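Local coordinates for cell wall binding protein cwp8 (PDB 5J6Q) that probably anchors itself to the clostridial cell wall through its three CWB2 repeats and probably forms part of the cell-surface protein layer, at residues Val86-Glu91 with Tyr169-Asp173; Ala217-Glu221 with Leu275-Lys279; Ile225-Glu231 with His265-Arg269. The contacts are given in a common frame with arbitrary orientation. Numbering follows the deposited sequence.

Contact 1: Val86-Glu91 with Tyr169-Asp173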
# COMPACT_ATOMS: atom_id res chain seq x y z
N VAL A 86 47.98 0.45 14.59
CA VAL A 86 48.56 -0.79 15.11
C VAL A 86 47.51 -1.84 15.37
O VAL A 86 46.32 -1.55 15.43
CB VAL A 86 49.28 -0.48 16.46
CG1 VAL A 86 50.48 0.46 16.24
CG2 VAL A 86 48.28 0.14 17.43
N ASP A 87 47.96 -3.06 15.54
CA ASP A 87 47.06 -4.18 15.84
C ASP A 87 46.97 -4.41 17.40
O ASP A 87 46.32 -5.36 17.83
CB ASP A 87 47.67 -5.44 15.24
CG ASP A 87 49.00 -5.75 15.90
OD1 ASP A 87 49.66 -4.79 16.42
OD2 ASP A 87 49.40 -6.94 15.91
N TYR A 88 47.60 -3.53 18.21
CA TYR A 88 47.67 -3.88 19.63
C TYR A 88 47.22 -2.85 20.59
O TYR A 88 47.07 -1.66 20.27
CB TYR A 88 49.12 -4.30 19.99
CG TYR A 88 50.14 -3.17 19.98
CD1 TYR A 88 50.44 -2.47 21.14
CD2 TYR A 88 50.79 -2.81 18.81
CE1 TYR A 88 51.37 -1.43 21.13
CE2 TYR A 88 51.71 -1.77 18.79
CZ TYR A 88 52.00 -1.08 19.95
OH TYR A 88 52.90 -0.05 19.91
N LYS A 89 46.96 -3.34 21.81
CA LYS A 89 46.55 -2.46 22.90
C LYS A 89 47.33 -2.82 24.18
O LYS A 89 47.67 -3.98 24.43
CB LYS A 89 45.04 -2.56 23.14
CG LYS A 89 44.58 -4.00 23.35
CD LYS A 89 43.22 -4.04 24.05
CE LYS A 89 42.96 -5.44 24.58
NZ LYS A 89 41.52 -5.79 24.56
N ILE A 90 47.63 -1.81 24.98
CA ILE A 90 48.39 -2.06 26.19
C ILE A 90 47.43 -2.29 27.34
O ILE A 90 46.62 -1.41 27.65
CB ILE A 90 49.35 -0.89 26.48
CG1 ILE A 90 50.45 -0.84 25.40
CG2 ILE A 90 49.97 -1.05 27.86
CD1 ILE A 90 51.34 0.39 25.50
N GLU A 91 47.48 -3.49 27.94
CA GLU A 91 46.60 -3.77 29.06
C GLU A 91 47.37 -3.78 30.39
O GLU A 91 48.48 -4.31 30.49
CB GLU A 91 45.87 -5.10 28.85
CG GLU A 91 44.65 -4.89 27.97
CD GLU A 91 43.85 -6.15 27.78
OE1 GLU A 91 42.60 -6.05 27.75
OE2 GLU A 91 44.46 -7.24 27.66
N TYR A 169 52.10 -6.88 25.01
CA TYR A 169 51.17 -6.00 24.31
C TYR A 169 50.08 -6.96 23.89
O TYR A 169 50.40 -8.07 23.51
CB TYR A 169 51.85 -5.31 23.11
CG TYR A 169 53.13 -4.61 23.52
CD1 TYR A 169 54.31 -5.31 23.67
CD2 TYR A 169 53.14 -3.25 23.78
CE1 TYR A 169 55.48 -4.68 24.07
CE2 TYR A 169 54.30 -2.60 24.19
CZ TYR A 169 55.47 -3.32 24.34
OH TYR A 169 56.61 -2.68 24.77
N SER A 170 48.81 -6.58 23.97
CA SER A 170 47.79 -7.56 23.59
C SER A 170 47.04 -7.21 22.29
O SER A 170 47.13 -6.09 21.77
CB SER A 170 46.79 -7.73 24.74
OG SER A 170 45.98 -6.58 24.89
N ASP A 171 46.30 -8.18 21.78
CA ASP A 171 45.55 -8.01 20.54
C ASP A 171 44.26 -7.25 20.70
O ASP A 171 43.54 -7.39 21.68
CB ASP A 171 45.24 -9.37 19.92
CG ASP A 171 45.02 -9.28 18.41
OD1 ASP A 171 45.35 -8.22 17.81
OD2 ASP A 171 44.51 -10.27 17.83
N ILE A 172 43.97 -6.42 19.74
CA ILE A 172 42.71 -5.71 19.72
C ILE A 172 41.79 -6.63 18.98
O ILE A 172 41.94 -6.75 17.77
CB ILE A 172 42.85 -4.35 19.01
CG1 ILE A 172 43.92 -3.50 19.70
CG2 ILE A 172 41.53 -3.65 18.99
CD1 ILE A 172 44.16 -2.22 18.93
N ASP A 173 40.85 -7.30 19.67
CA ASP A 173 39.96 -8.29 19.04
C ASP A 173 39.17 -7.76 17.84
O ASP A 173 38.85 -6.58 17.78
CB ASP A 173 38.93 -8.82 20.05
CG ASP A 173 39.55 -9.51 21.25
OD1 ASP A 173 40.59 -10.21 21.08
OD2 ASP A 173 39.01 -9.36 22.36
O HOH W 1 40.28 -6.04 22.42

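Contact 2: Ala217-Glu221 with Leu275-Lys279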
# COMPACT_ATOMS: atom_id res chain seq x y z
N ALA A 217 4.26 -11.68 -9.62
CA ALA A 217 3.94 -12.51 -8.49
C ALA A 217 4.30 -11.66 -7.33
O ALA A 217 5.26 -10.88 -7.43
CB ALA A 217 4.76 -13.79 -8.50
N LEU A 218 3.56 -11.77 -6.24
CA LEU A 218 3.85 -10.98 -5.07
C LEU A 218 4.35 -11.95 -4.06
O LEU A 218 3.73 -12.96 -3.83
CB LEU A 218 2.61 -10.22 -4.52
CG LEU A 218 2.92 -9.04 -3.59
CD1 LEU A 218 1.65 -8.25 -3.34
CD2 LEU A 218 3.41 -9.49 -2.24
N THR A 219 5.45 -11.62 -3.42
CA THR A 219 6.03 -12.51 -2.43
C THR A 219 6.43 -11.67 -1.29
O THR A 219 6.63 -10.45 -1.46
CB THR A 219 7.19 -13.32 -3.07
OG1 THR A 219 8.11 -12.40 -3.69
CG2 THR A 219 6.67 -14.32 -4.15
N PHE A 220 6.55 -12.27 -0.12
CA PHE A 220 6.90 -11.49 1.07
C PHE A 220 8.29 -11.86 1.57
O PHE A 220 8.80 -12.92 1.22
CB PHE A 220 5.90 -11.73 2.20
CG PHE A 220 4.48 -11.28 1.90
CD1 PHE A 220 3.49 -12.21 1.59
CD2 PHE A 220 4.13 -9.94 1.94
CE1 PHE A 220 2.19 -11.80 1.33
CE2 PHE A 220 2.82 -9.54 1.68
CZ PHE A 220 1.86 -10.47 1.38
N GLU A 221 8.90 -10.99 2.38
CA GLU A 221 10.22 -11.27 2.92
C GLU A 221 10.46 -10.40 4.12
O GLU A 221 9.72 -9.45 4.34
CB GLU A 221 11.31 -11.05 1.85
CG GLU A 221 11.64 -12.33 1.10
CD GLU A 221 11.91 -12.09 -0.37
OE1 GLU A 221 12.77 -11.24 -0.67
OE2 GLU A 221 11.26 -12.76 -1.22
N LEU A 275 -2.48 -7.47 1.61
CA LEU A 275 -1.58 -7.94 0.52
C LEU A 275 -1.62 -9.46 0.35
O LEU A 275 -1.39 -9.96 -0.78
CB LEU A 275 -0.18 -7.42 0.78
CG LEU A 275 -0.20 -5.86 0.66
CD1 LEU A 275 1.16 -5.23 0.98
CD2 LEU A 275 -0.64 -5.56 -0.82
N THR A 276 -1.92 -10.20 1.43
CA THR A 276 -1.99 -11.71 1.30
C THR A 276 -3.13 -11.93 0.40
O THR A 276 -3.05 -12.72 -0.57
CB THR A 276 -2.16 -12.37 2.70
OG1 THR A 276 -1.10 -11.87 3.51
CG2 THR A 276 -2.08 -13.92 2.65
N ASP A 277 -4.26 -11.19 0.68
CA ASP A 277 -5.39 -11.30 -0.24
C ASP A 277 -4.98 -10.99 -1.67
O ASP A 277 -5.32 -11.77 -2.58
CB ASP A 277 -6.55 -10.37 0.19
CG ASP A 277 -7.30 -10.96 1.36
OD1 ASP A 277 -7.49 -12.19 1.36
OD2 ASP A 277 -7.67 -10.19 2.30
N VAL A 278 -4.25 -9.85 -1.91
CA VAL A 278 -3.81 -9.54 -3.28
C VAL A 278 -2.90 -10.68 -3.82
O VAL A 278 -3.02 -11.09 -4.98
CB VAL A 278 -3.02 -8.22 -3.42
CG1 VAL A 278 -2.52 -8.07 -4.86
CG2 VAL A 278 -3.88 -7.01 -3.02
N LYS A 279 -1.98 -11.19 -3.00
CA LYS A 279 -1.12 -12.24 -3.58
C LYS A 279 -1.93 -13.52 -3.84
O LYS A 279 -1.73 -14.17 -4.88
CB LYS A 279 0.07 -12.53 -2.65
CG LYS A 279 0.77 -13.85 -2.95
CD LYS A 279 1.88 -14.12 -1.94
CE LYS A 279 2.17 -15.60 -1.80
NZ LYS A 279 2.27 -15.98 -0.36

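Contact 3: Ile225-Glu231 with His265-Arg269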
# COMPACT_ATOMS: atom_id res chain seq x y z
N ILE A 225 6.65 -8.59 11.81
CA ILE A 225 5.40 -8.04 12.31
C ILE A 225 5.07 -8.66 13.66
O ILE A 225 5.12 -9.88 13.80
CB ILE A 225 4.27 -8.30 11.28
CG1 ILE A 225 4.70 -7.77 9.90
CG2 ILE A 225 2.98 -7.62 11.73
CD1 ILE A 225 3.67 -8.08 8.82
N LEU A 226 4.73 -7.84 14.66
CA LEU A 226 4.42 -8.34 15.99
C LEU A 226 2.92 -8.56 16.19
O LEU A 226 2.11 -7.72 15.80
CB LEU A 226 4.93 -7.35 17.05
CG LEU A 226 6.39 -6.96 16.90
CD1 LEU A 226 6.74 -5.91 17.93
CD2 LEU A 226 7.28 -8.17 17.09
N THR A 227 2.55 -9.70 16.80
CA THR A 227 1.17 -10.02 17.07
C THR A 227 0.66 -9.12 18.19
O THR A 227 1.46 -8.59 18.96
CB THR A 227 1.06 -11.50 17.48
OG1 THR A 227 1.86 -12.27 16.59
CG2 THR A 227 -0.36 -12.01 17.46
N GLN A 228 -0.66 -8.94 18.28
CA GLN A 228 -1.26 -8.11 19.31
C GLN A 228 -0.78 -8.51 20.71
O GLN A 228 -0.78 -7.67 21.60
CB GLN A 228 -2.79 -8.20 19.24
CG GLN A 228 -3.48 -7.26 20.22
CD GLN A 228 -4.98 -7.40 20.14
OE1 GLN A 228 -5.60 -8.18 20.87
NE2 GLN A 228 -5.61 -6.64 19.24
N GLU A 229 -0.38 -9.77 20.92
CA GLU A 229 0.09 -10.21 22.24
C GLU A 229 1.49 -9.65 22.52
O GLU A 229 1.78 -9.29 23.65
CB GLU A 229 0.11 -11.74 22.33
N GLN A 230 2.34 -9.58 21.49
CA GLN A 230 3.70 -9.05 21.64
C GLN A 230 3.63 -7.55 21.93
O GLN A 230 4.56 -6.97 22.47
CB GLN A 230 4.50 -9.31 20.36
CG GLN A 230 4.55 -10.79 20.00
CD GLN A 230 5.36 -11.03 18.75
OE1 GLN A 230 4.82 -11.38 17.70
NE2 GLN A 230 6.67 -10.83 18.84
N GLU A 231 2.51 -6.93 21.54
CA GLU A 231 2.23 -5.52 21.73
C GLU A 231 1.39 -5.33 22.99
O GLU A 231 1.43 -4.28 23.63
CB GLU A 231 1.46 -4.98 20.50
CG GLU A 231 1.30 -3.47 20.49
CD GLU A 231 0.64 -2.96 19.22
OE1 GLU A 231 0.24 -3.78 18.36
OE2 GLU A 231 0.53 -1.73 19.07
N HIS A 265 1.51 -0.73 14.47
CA HIS A 265 1.54 -2.18 14.28
C HIS A 265 0.24 -2.75 13.70
O HIS A 265 0.28 -3.69 12.91
CB HIS A 265 1.88 -2.86 15.61
CG HIS A 265 3.36 -2.85 15.84
ND1 HIS A 265 3.98 -1.93 16.66
CD2 HIS A 265 4.34 -3.63 15.32
CE1 HIS A 265 5.28 -2.17 16.62
NE2 HIS A 265 5.53 -3.18 15.82
N LYS A 266 -0.91 -2.21 14.08
CA LYS A 266 -2.14 -2.75 13.49
C LYS A 266 -2.18 -2.42 11.98
O LYS A 266 -2.40 -3.32 11.19
CB LYS A 266 -3.39 -2.23 14.20
CG LYS A 266 -4.42 -3.34 14.27
CD LYS A 266 -5.79 -2.85 14.63
CE LYS A 266 -6.81 -3.72 13.94
NZ LYS A 266 -8.02 -2.96 13.61
N LEU A 267 -1.93 -1.16 11.60
CA LEU A 267 -1.85 -0.77 10.18
C LEU A 267 -1.07 -1.83 9.38
O LEU A 267 -1.58 -2.34 8.36
CB LEU A 267 -1.11 0.58 10.13
CG LEU A 267 -1.27 1.49 8.87
CD1 LEU A 267 -1.30 0.70 7.62
CD2 LEU A 267 -2.51 2.34 8.98
N VAL A 268 0.16 -2.19 9.89
CA VAL A 268 1.02 -3.13 9.19
C VAL A 268 0.46 -4.50 9.13
O VAL A 268 0.57 -5.17 8.07
CB VAL A 268 2.47 -3.19 9.81
CG1 VAL A 268 3.34 -4.09 8.97
CG2 VAL A 268 3.09 -1.79 9.90
N ARG A 269 -0.09 -4.98 10.25
CA ARG A 269 -0.65 -6.32 10.24
C ARG A 269 -1.83 -6.31 9.21
O ARG A 269 -1.97 -7.20 8.39
CB ARG A 269 -1.21 -6.69 11.65
CG ARG A 269 -0.54 -7.87 12.37
CD ARG A 269 -1.17 -8.08 13.75
NE ARG A 269 -0.56 -7.20 14.75
CZ ARG A 269 -1.23 -6.30 15.46
NH1 ARG A 269 -0.59 -5.52 16.33
NH2 ARG A 269 -2.55 -6.18 15.33

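Contact 1: Val86-Glu91 with Tyr169-Asp173
Residues 88-90 and 169-171 pair as two antiparallel strands at an edge of a small three-stranded sheet. The backbone bonds centre on Lys89 and Ser170: Lys89 N donates to Ser170 O (2.8 Å) and Ser170 N donates to Lys89 O (2.9 Å). Ile172 N adds a bond to Asp87 O at 3.2 Å. The strand axes run at 132°, so the pair is strongly twisted, and the side chains of Tyr88 and Asp171 diverge.

With chi1 at p for Tyr88 and m for Tyr169, the two rings meet as an offset edge-to-face pair. Their centroids are 5.4 Å apart and their planes at 82°; the edge of Tyr169 points to the face of Tyr88. Ile90 CG1 touches Tyr169 CD2 at 4.0 Å. Lys89 and Ser170 share the other face. Ile172, in its m,t rotamer, reaches across so that its CD1 lies 3.3 Å from Tyr88 O. Lys89 is p at chi1, and its CB lies 3.7 Å from Ile172 CG1. The carboxylate of Asp87 accepts hydrogen bonds from Lys31 N (OD1) and Ala32 N (OD2).

Main-chain bonds thus hold the strands, and the tyrosine pair and Ile90 add apolar contact. Lys89 serves both chemistries: its aliphatic part packs on Ile172, while its NZ forms a salt bridge with Glu91 OE1 (3.4 Å) and meets a water bound to Asp173 N.

Contact 2: Ala217-Glu221 with Leu275-Lys279
Strand 217-221 passes helix 275-279 with the two axes 8.6 Å apart at closest approach. Their N-to-C directions differ by 140°, so they run roughly opposite ways. The closest CA pair is Leu218 and Lys279, at 5.3 Å. Alternation along the strand sends the CA-to-CB bonds of Leu218 and Phe220 toward the helix, while that of Thr219 points away.

The contact is made by van der Waals packing. Leu218 CD1 lies 4.3 Å from Leu275 CD2 and 4.4 Å from Val278 CG1. Phe220 CZ reaches Leu275 CB at 3.7 Å, with the ring edge directed at Leu275 and at the backbone of Thr276. Lys279 contributes its aliphatic part: its CB is 3.9 Å from Leu218 CB. One helical turn separates Leu275 from Lys279, so both can face the strand.

Strand 217-224 is an outermost strand of a four-stranded mixed sheet. Helix 265-280 packs on this sheet, and Leu275 also touches Ile246 of the adjacent strand 242-249. Helix 203-213 lies alongside, where Val212 meets both Leu218 and Val278.

Contact 3: Ile225-Glu231 with His265-Arg269
A loop leading into a short helix packs here against the first turn of helix 265-280, in the alpha+beta domain 3 of Cwp8, a four-stranded mixed sheet with helices packed on it. Arg269, His265 and Ile225 lose the most surface to the contact.

Arg269 joins the two segments by polar bonds. Its NE donates a hydrogen bond to Leu226 O (2.9 Å, 159°). Its NH1 forms a salt bridge with Glu231 OE1 at 2.8 Å. Both acceptors lie near the guanidinium plane, at its edge. Gln228 N sits over one face of the group, 3.9 Å from Arg269 CZ. The loop carbonyl and the helix carboxylate are therefore held by one side chain. The CA-to-CB bond of Arg269 points sideways, but the end of its side chain comes nearer to 225-231.

His265 lies one turn earlier on the same helix. It touches both Leu226 and Glu231: His265 NE2 is 3.7 Å from Leu226 CD1, and His265 CB is 3.3 Å from Glu231 OE1. Ile225 supplies the apolar part. Its CG2 packs on Arg269 CG at 3.6 Å and its CD1 on Val268 CG1 at 4.0 Å. Both Ile225 and Val268 also touch Phe244 of strand 242-249, which ties the contact to the sheet.

Thr227 is the N-cap residue of helix 228-232, although its side chain makes no capping bond. The turn is closed instead from within the helix, where Gln230 OE1 accepts a hydrogen bond from Thr227 N at 3.0 Å.

In the fold
Contacts 2 and 3 belong to one domain and share helix 265-280. Contact 3 uses its first turn and contact 2 its last turns, with centres 18 Å apart. Strand 217-224 runs on toward the loop and helix 228-232, so the chain meets the same helix twice. Both contacts also rest on strand 242-249. Contact 1 is remote: its centre is 51 Å from that of contact 2 and 46 Å from that of contact 3, and about 32 Å separates the nearest atoms in each case. It comes earlier in the chain, in a separate small sheet.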